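Local coordinates for protein mannitol dehydrogenase (Pseudomonas fluorescens, PDB 1LJ8) that binds NAD and probably catalyses the NAD-dependent oxidation of mannitol at carbon 2, which yields fructose, at residues A30-G35 with V63-E68; S59-G64 with D104-E109; E123-S128 with F270-P275. All coordinates share one frame; numbering follows the deposited sequence.

Contact 1 (A30-G35 with V63-E68). With NAD (nicotinamide-adenine-dinucleotide), chain B.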
# COMPACT_ATOMS: atom_id res chain seq x y z
N ALA A 30 -1.47 -16.34 7.46
CA ALA A 30 -2.31 -16.34 6.26
C ALA A 30 -2.29 -14.87 5.80
O ALA A 30 -2.71 -13.96 6.56
CB ALA A 30 -3.74 -16.78 6.54
N HIS A 31 -1.80 -14.63 4.58
CA HIS A 31 -1.72 -13.26 4.09
C HIS A 31 -2.73 -12.93 3.02
O HIS A 31 -2.71 -13.54 1.94
CB HIS A 31 -0.36 -12.95 3.48
CG HIS A 31 -0.23 -11.51 3.10
ND1 HIS A 31 -0.05 -10.53 4.05
CD2 HIS A 31 -0.44 -10.87 1.92
CE1 HIS A 31 -0.15 -9.34 3.47
NE2 HIS A 31 -0.39 -9.52 2.18
N ILE A 32 -3.59 -11.96 3.30
CA ILE A 32 -4.59 -11.58 2.32
C ILE A 32 -4.08 -10.43 1.44
O ILE A 32 -3.76 -9.32 1.92
CB ILE A 32 -5.91 -11.16 2.99
CG1 ILE A 32 -6.38 -12.30 3.91
CG2 ILE A 32 -6.98 -10.86 1.88
CD1 ILE A 32 -7.70 -11.95 4.68
N GLY A 33 -4.03 -10.70 0.13
CA GLY A 33 -3.56 -9.70 -0.83
C GLY A 33 -2.10 -9.97 -1.21
O GLY A 33 -1.22 -9.15 -0.92
N VAL A 34 -1.82 -11.05 -1.90
CA VAL A 34 -0.42 -11.33 -2.24
C VAL A 34 -0.04 -10.56 -3.50
O VAL A 34 -0.31 -11.03 -4.61
CB VAL A 34 -0.19 -12.85 -2.46
CG1 VAL A 34 1.34 -13.12 -2.83
CG2 VAL A 34 -0.57 -13.61 -1.17
N GLY A 35 0.58 -9.40 -3.33
CA GLY A 35 1.00 -8.61 -4.47
C GLY A 35 2.51 -8.45 -4.39
O GLY A 35 3.23 -9.40 -3.99
N VAL A 63 -3.53 -15.63 0.28
CA VAL A 63 -4.99 -15.68 0.17
C VAL A 63 -5.38 -14.61 -0.86
O VAL A 63 -5.03 -13.43 -0.71
CB VAL A 63 -5.66 -15.32 1.51
CG1 VAL A 63 -7.20 -15.14 1.31
CG2 VAL A 63 -5.41 -16.41 2.53
N GLY A 64 -6.10 -15.05 -1.90
CA GLY A 64 -6.55 -14.12 -2.92
C GLY A 64 -8.07 -14.08 -2.96
O GLY A 64 -8.73 -15.12 -3.13
N LEU A 65 -8.64 -12.88 -2.78
CA LEU A 65 -10.12 -12.72 -2.79
C LEU A 65 -10.67 -12.21 -4.12
O LEU A 65 -11.91 -12.14 -4.31
CB LEU A 65 -10.54 -11.71 -1.71
CG LEU A 65 -10.06 -11.99 -0.28
CD1 LEU A 65 -10.72 -11.02 0.73
CD2 LEU A 65 -10.43 -13.48 0.05
N ARG A 66 -9.78 -11.85 -5.03
CA ARG A 66 -10.19 -11.23 -6.31
C ARG A 66 -9.82 -12.04 -7.53
O ARG A 66 -8.87 -12.80 -7.51
CB ARG A 66 -9.57 -9.82 -6.42
CG ARG A 66 -10.01 -8.92 -5.26
CD ARG A 66 -9.31 -7.56 -5.25
NE ARG A 66 -9.66 -6.63 -6.34
CZ ARG A 66 -8.87 -6.32 -7.37
NH1 ARG A 66 -7.65 -6.85 -7.51
NH2 ARG A 66 -9.29 -5.40 -8.24
N SER A 67 -10.58 -11.83 -8.61
CA SER A 67 -10.35 -12.57 -9.85
C SER A 67 -8.93 -12.34 -10.35
O SER A 67 -8.32 -13.28 -10.88
CB SER A 67 -11.36 -12.13 -10.93
OG SER A 67 -11.24 -10.74 -11.13
N GLU A 68 -8.40 -11.13 -10.19
CA GLU A 68 -7.03 -10.88 -10.65
C GLU A 68 -5.94 -11.65 -9.89
O GLU A 68 -4.80 -11.74 -10.34
CB GLU A 68 -6.68 -9.38 -10.68
CG GLU A 68 -7.50 -8.46 -9.79
CD GLU A 68 -8.91 -8.22 -10.29
OE1 GLU A 68 -9.09 -7.50 -11.33
OE2 GLU A 68 -9.85 -8.74 -9.66
PA NAD B . -0.44 -5.01 -5.92
O1A NAD B . -1.26 -4.36 -6.91
O2A NAD B . 0.77 -5.81 -6.27
O5B NAD B . -1.32 -6.00 -5.03
C5B NAD B . -2.53 -5.49 -4.37
C4B NAD B . -3.09 -6.80 -3.79
O4B NAD B . -4.32 -6.43 -3.03
C3B NAD B . -3.66 -7.84 -4.83
O3B NAD B . -3.39 -9.14 -4.28
C2B NAD B . -5.15 -7.49 -4.89
O2B NAD B . -5.95 -8.56 -5.36
C1B NAD B . -5.44 -7.21 -3.43
N9A NAD B . -6.61 -6.44 -3.17
C8A NAD B . -7.07 -5.25 -3.71
N7A NAD B . -8.19 -4.84 -3.16
C5A NAD B . -8.47 -5.81 -2.21
C6A NAD B . -9.54 -5.88 -1.31
N6A NAD B . -10.52 -4.98 -1.19
N1A NAD B . -9.60 -6.97 -0.47
C2A NAD B . -8.63 -7.97 -0.50
N3A NAD B . -7.55 -7.92 -1.37
C4A NAD B . -7.52 -6.80 -2.21
O3 NAD B . -0.04 -3.88 -4.88
PN NAD B . 1.21 -3.74 -3.89
O1N NAD B . 2.27 -2.97 -4.55
O2N NAD B . 1.54 -5.09 -3.41
O5D NAD B . 0.64 -2.81 -2.75
C5D NAD B . -0.39 -3.33 -1.93
C4D NAD B . -0.46 -2.45 -0.76
O4D NAD B . 0.67 -2.57 0.12
C3D NAD B . -0.65 -0.91 -0.99
O3D NAD B . -1.99 -0.58 -1.36
C2D NAD B . -0.13 -0.30 0.29
O2D NAD B . -1.16 -0.19 1.27
C1D NAD B . 0.98 -1.28 0.72
N1N NAD B . 2.35 -0.84 0.37
C2N NAD B . 2.90 -0.88 -0.93
C3N NAD B . 4.15 -0.35 -1.11
C7N NAD B . 4.74 -0.35 -2.53
O7N NAD B . 5.78 0.31 -2.71
N7N NAD B . 4.14 -0.96 -3.53
C4N NAD B . 4.89 0.26 0.01
C5N NAD B . 4.31 0.24 1.31
C6N NAD B . 3.01 -0.32 1.52
O HOH W 1 -4.06 -11.85 -3.37
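Gly-33 N donates to Val-63 O at 3.0 Å in a nearly straight bond (N-H...O 175°). His-31 O accepts from Val-63 N at 2.8 Å, but this bond is bent and weak. Between the two bonds Ile-32 pairs with Val-63 in parallel register. Their side chains lie side by side on one face of the sheet, Ile-32 CG1 3.9 Å from Val-63 CB. With chi1 -55°, Ile-32 keeps CG1 beside its backbone N, and the other branch, CG2, meets Leu-65 CD1 at 3.9 Å. Leu-65 CD1 also touches the adenine, 3.9 Å from C2A of NAD. Strands 27-32 and 59-64 are the first two strands of the Rossmann domain, and the chain after strand 27-32 is its glycine-rich turn. Gly-33 has a positive phi (99°), which suits glycine. Gly-35 CA comes within 3.3 Å of NAD O2A, so the pyrophosphate sits close against the turn. A water accepts the N-H of Val-34 and donates to Val-63 O and, at 2.9 Å, to NAD O3B. Arg-66, bent at chi3, lays NH1 3.2 Å from NAD O2B, although the position of NH1 is less certain. Farther out, Asp-69 holds Arg-66 N with OD2 and the NAD with OD1. Ser-128 and Thr-130 bind the His-31 ring, which stacks on His-38. Leu-115 of helix 112-119 covers Val-63 and Leu-65.

Contact 2 (S59-G64 with D104-E109)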
# COMPACT_ATOMS: atom_id res chain seq x y z
N SER A 59 5.66 -20.16 8.04
CA SER A 59 5.48 -20.05 6.60
C SER A 59 4.18 -19.31 6.31
O SER A 59 3.25 -19.31 7.11
CB SER A 59 5.39 -21.44 5.96
OG SER A 59 5.35 -21.33 4.52
N ILE A 60 4.11 -18.70 5.14
CA ILE A 60 2.93 -17.94 4.74
C ILE A 60 2.04 -18.67 3.73
O ILE A 60 2.53 -19.25 2.75
CB ILE A 60 3.40 -16.62 4.07
CG1 ILE A 60 4.14 -15.77 5.11
CG2 ILE A 60 2.20 -15.83 3.45
CD1 ILE A 60 5.18 -14.77 4.39
N CYS A 61 0.74 -18.66 4.00
CA CYS A 61 -0.24 -19.19 3.04
C CYS A 61 -0.89 -17.93 2.45
O CYS A 61 -1.57 -17.16 3.16
CB CYS A 61 -1.33 -20.05 3.74
SG CYS A 61 -2.47 -20.74 2.46
N GLY A 62 -0.64 -17.67 1.16
CA GLY A 62 -1.27 -16.51 0.53
C GLY A 62 -2.78 -16.73 0.42
O GLY A 62 -3.25 -17.89 0.44
N VAL A 63 -3.53 -15.63 0.28
CA VAL A 63 -4.99 -15.68 0.17
C VAL A 63 -5.38 -14.61 -0.86
O VAL A 63 -5.03 -13.43 -0.71
CB VAL A 63 -5.66 -15.32 1.51
CG1 VAL A 63 -7.20 -15.14 1.31
CG2 VAL A 63 -5.41 -16.41 2.53
N GLY A 64 -6.10 -15.05 -1.90
CA GLY A 64 -6.55 -14.12 -2.92
C GLY A 64 -8.07 -14.08 -2.96
O GLY A 64 -8.73 -15.12 -3.13
N ASP A 104 2.08 -21.66 -0.15
CA ASP A 104 0.84 -21.97 -0.89
C ASP A 104 0.09 -20.66 -1.05
O ASP A 104 0.49 -19.65 -0.47
CB ASP A 104 -0.04 -22.92 -0.07
CG ASP A 104 -1.07 -23.68 -0.92
OD1 ASP A 104 -1.81 -24.51 -0.31
OD2 ASP A 104 -1.15 -23.48 -2.16
N MSE A 105 -1.01 -20.69 -1.81
CA MSE A 105 -1.87 -19.51 -1.97
C MSE A 105 -3.25 -20.07 -2.36
O MSE A 105 -3.34 -20.83 -3.33
CB MSE A 105 -1.35 -18.61 -3.07
CG MSE A 105 -2.24 -17.38 -3.27
SE MSE A 105 -1.43 -16.13 -4.43
CE MSE A 105 -2.99 -14.92 -4.68
N LEU A 106 -4.27 -19.73 -1.56
CA LEU A 106 -5.65 -20.19 -1.80
C LEU A 106 -6.45 -19.04 -2.39
O LEU A 106 -6.19 -17.86 -2.06
CB LEU A 106 -6.30 -20.66 -0.49
CG LEU A 106 -5.57 -21.79 0.27
CD1 LEU A 106 -6.47 -22.26 1.46
CD2 LEU A 106 -5.20 -22.96 -0.65
N LEU A 107 -7.41 -19.37 -3.27
CA LEU A 107 -8.26 -18.37 -3.88
C LEU A 107 -9.69 -18.58 -3.42
O LEU A 107 -10.17 -19.73 -3.36
CB LEU A 107 -8.26 -18.53 -5.41
CG LEU A 107 -6.89 -18.40 -6.05
CD1 LEU A 107 -7.05 -18.53 -7.61
CD2 LEU A 107 -6.26 -17.02 -5.69
N ALA A 108 -10.35 -17.49 -3.06
CA ALA A 108 -11.75 -17.60 -2.63
C ALA A 108 -12.59 -18.27 -3.74
O ALA A 108 -13.48 -19.09 -3.42
CB ALA A 108 -12.32 -16.18 -2.34
N GLU A 109 -12.32 -17.95 -5.02
CA GLU A 109 -13.10 -18.52 -6.14
C GLU A 109 -13.07 -20.06 -6.20
O GLU A 109 -13.94 -20.66 -6.82
CB GLU A 109 -12.63 -17.97 -7.52
CG GLU A 109 -11.16 -18.33 -7.91
CD GLU A 109 -10.69 -17.79 -9.27
OE1 GLU A 109 -11.09 -16.70 -9.64
OE2 GLU A 109 -9.90 -18.44 -9.99
O HOH W 2 -10.76 -15.60 -5.55
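Cys-61 holds SG anti to its backbone N (chi1 -178°), and Leu-106 holds CG beside its own N (chi1 -57°). This brings SG of Cys-61 to 3.9 Å from CG of Leu-106 on one face of the sheet. On the other face selenomethionine Met-105 runs fully extended over two glycines. Its CG lies 3.8 Å from Gly-62 C, and its CE lies 4.1 Å from Gly-64 CA. Leu-107 CD2 also rests on Gly-64 CA, at 4.0 Å. Such close cover depends on the missing side chains of Gly-62 and Gly-64. The two strands are parallel and twisted by 24°. Gly-62 N donates to Asp-104 O at 2.8 Å, and Leu-106 N donates to Gly-62 O. Gly-64 N then donates to Leu-106 O, and Ala-108 N to Gly-64 O at 2.9 Å, where the strand gives way to a 3-10 turn. A water links Gly-64 O to Glu-109 N. Asp-104 N is buried and has no partner in the model. In this Rossmann sheet, helix 69-77 packs on Met-105 and Leu-107 through Asp-69 and Arg-73. Helix 112-119 covers Cys-61, Val-63 and Leu-106 on the other face, and strand 27-32 flanks strand 59-64.

Contact 3 (E123-S128 with F270-P275)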
# COMPACT_ATOMS: atom_id res chain seq x y z
N GLU A 123 -2.81 -23.69 13.44
CA GLU A 123 -1.44 -23.33 13.09
C GLU A 123 -1.37 -21.89 12.60
O GLU A 123 -0.30 -21.25 12.73
CB GLU A 123 -0.88 -24.22 11.96
CG GLU A 123 -0.79 -25.70 12.30
CD GLU A 123 -2.16 -26.34 12.46
OE1 GLU A 123 -3.12 -25.88 11.79
OE2 GLU A 123 -2.25 -27.32 13.24
N ILE A 124 -2.47 -21.40 12.03
CA ILE A 124 -2.50 -20.01 11.53
C ILE A 124 -2.75 -19.12 12.73
O ILE A 124 -3.83 -19.12 13.33
CB ILE A 124 -3.60 -19.81 10.46
CG1 ILE A 124 -3.28 -20.71 9.26
CG2 ILE A 124 -3.73 -18.31 10.07
CD1 ILE A 124 -1.94 -20.35 8.58
N ARG A 125 -1.73 -18.33 13.05
CA ARG A 125 -1.76 -17.47 14.25
C ARG A 125 -1.77 -15.98 13.97
O ARG A 125 -2.00 -15.18 14.88
CB ARG A 125 -0.56 -17.82 15.16
CG ARG A 125 -0.68 -19.20 15.88
CD ARG A 125 0.71 -19.81 16.14
NE ARG A 125 1.20 -20.43 14.92
CZ ARG A 125 2.45 -20.83 14.67
NH1 ARG A 125 3.41 -20.66 15.57
NH2 ARG A 125 2.72 -21.45 13.52
N ILE A 126 -1.53 -15.62 12.71
CA ILE A 126 -1.57 -14.22 12.29
C ILE A 126 -2.24 -14.19 10.91
O ILE A 126 -1.90 -15.03 10.05
CB ILE A 126 -0.14 -13.62 12.09
CG1 ILE A 126 0.56 -13.45 13.45
CG2 ILE A 126 -0.25 -12.22 11.40
CD1 ILE A 126 2.09 -13.26 13.28
N VAL A 127 -3.20 -13.28 10.73
CA VAL A 127 -3.82 -13.03 9.41
C VAL A 127 -3.29 -11.60 9.08
O VAL A 127 -3.64 -10.63 9.77
CB VAL A 127 -5.37 -13.02 9.44
CG1 VAL A 127 -5.93 -12.60 8.03
CG2 VAL A 127 -5.86 -14.45 9.75
N SER A 128 -2.42 -11.50 8.08
CA SER A 128 -1.87 -10.23 7.69
C SER A 128 -2.55 -9.70 6.43
O SER A 128 -3.14 -10.46 5.64
CB SER A 128 -0.36 -10.34 7.49
OG SER A 128 -0.05 -11.41 6.62
N PHE A 270 0.47 -9.11 19.78
CA PHE A 270 0.10 -10.36 19.09
C PHE A 270 -0.50 -11.28 20.14
O PHE A 270 0.17 -11.64 21.10
CB PHE A 270 1.34 -10.98 18.46
CG PHE A 270 1.88 -10.21 17.30
CD1 PHE A 270 2.58 -9.01 17.50
CD2 PHE A 270 1.58 -10.59 15.99
CE1 PHE A 270 2.95 -8.19 16.42
CE2 PHE A 270 1.93 -9.81 14.93
CZ PHE A 270 2.62 -8.58 15.12
N VAL A 271 -1.76 -11.66 19.93
CA VAL A 271 -2.44 -12.48 20.91
C VAL A 271 -2.04 -13.95 20.89
O VAL A 271 -2.15 -14.63 21.92
CB VAL A 271 -3.98 -12.43 20.71
CG1 VAL A 271 -4.53 -11.05 21.08
CG2 VAL A 271 -4.33 -12.72 19.25
N ASN A 272 -1.56 -14.42 19.75
CA ASN A 272 -1.25 -15.84 19.57
C ASN A 272 0.16 -16.07 19.01
O ASN A 272 0.38 -16.96 18.18
CB ASN A 272 -2.35 -16.43 18.63
CG ASN A 272 -2.50 -17.95 18.73
OD1 ASN A 272 -1.75 -18.62 19.42
ND2 ASN A 272 -3.50 -18.50 18.01
N GLY A 273 1.11 -15.24 19.45
CA GLY A 273 2.50 -15.40 19.02
C GLY A 273 2.89 -14.75 17.71
O GLY A 273 2.04 -14.22 16.98
N ARG A 274 4.19 -14.77 17.40
CA ARG A 274 4.63 -14.17 16.15
C ARG A 274 6.04 -14.63 15.94
O ARG A 274 6.68 -15.11 16.90
CB ARG A 274 4.66 -12.63 16.28
CG ARG A 274 5.59 -12.12 17.46
CD ARG A 274 5.94 -10.62 17.28
NE ARG A 274 6.69 -10.02 18.40
CZ ARG A 274 8.02 -10.11 18.57
NH1 ARG A 274 8.78 -10.80 17.68
NH2 ARG A 274 8.60 -9.46 19.58
N PRO A 275 6.55 -14.52 14.70
CA PRO A 275 7.95 -14.92 14.42
C PRO A 275 8.85 -13.91 15.18
O PRO A 275 8.46 -12.74 15.40
CB PRO A 275 8.11 -14.69 12.91
CG PRO A 275 6.64 -14.71 12.36
CD PRO A 275 5.84 -14.08 13.49
O HOH W 3 -0.74 -13.88 16.89
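Arg-125 and Asn-272 mark the closest approach of the two backbones, with their CA atoms 5.6 Å apart. Residues 123-125 are loop, and strand 126-129 starts at Ile-126. Residues 270-275 have no regular structure. A water joins the backbones: it donates to Arg-125 O at 2.7 Å and to Gly-273 O, and takes the N-H of Asn-272. Gly-273 has phi 85°, where a CB would press on the carbonyl O of Asn-272. The side chains of Arg-125 and Asn-272 cross at about a right angle. Arg-125 CB lies 3.3 Å from Asn-272 O, and its CG lies 3.6 Å from Asn-272 ND2. A bend at chi3 (-80°) turns the guanidinium back on its own segment. NE, at 2.8 Å, and NH2 both donate to Glu-123 O, which sits in the guanidinium plane. NH1 pairs with Asp-57, and Trp-58 adds a cation-pi contact. Ile-126 CD1 reaches the second segment, 3.8 Å from Phe-270 CE2 and 3.8 Å from Pro-275 CD. Ile-126 CG1 is at the edge of the Phe-270 ring, while Arg-274 CD lies over one face. The Arg-274 guanidinium meets Pro-275 O, Glu-278 and Asp-268. The contact packs the start of a Rossmann strand against the loop between strands 263-266 and 283-284. Its direct touches are van der Waals: the arginine charges are met elsewhere, and one water supplies the polar link.

From the N terminus, contact 1 closes first, bringing strand 59-64 beside strand 27-32 after the helices 36-40 and 42-50. Contact 2 starts where contact 1 ends, and the two share Val-63 and Gly-64. Its loop holds helix 69-77 and the antiparallel strand 83-87 and returns to the far edge of strand 59-64. Contact 3 opens only after both have closed, so it encloses neither; 141 residues separate its segments. It joins the start of strand 126-129 to a late loop. Contacts 1 and 3 touch: Ile-32 N probably bonds to Ser-128 O across neighbouring strands. Contacts 2 and 3 do not touch but reach the same sheet.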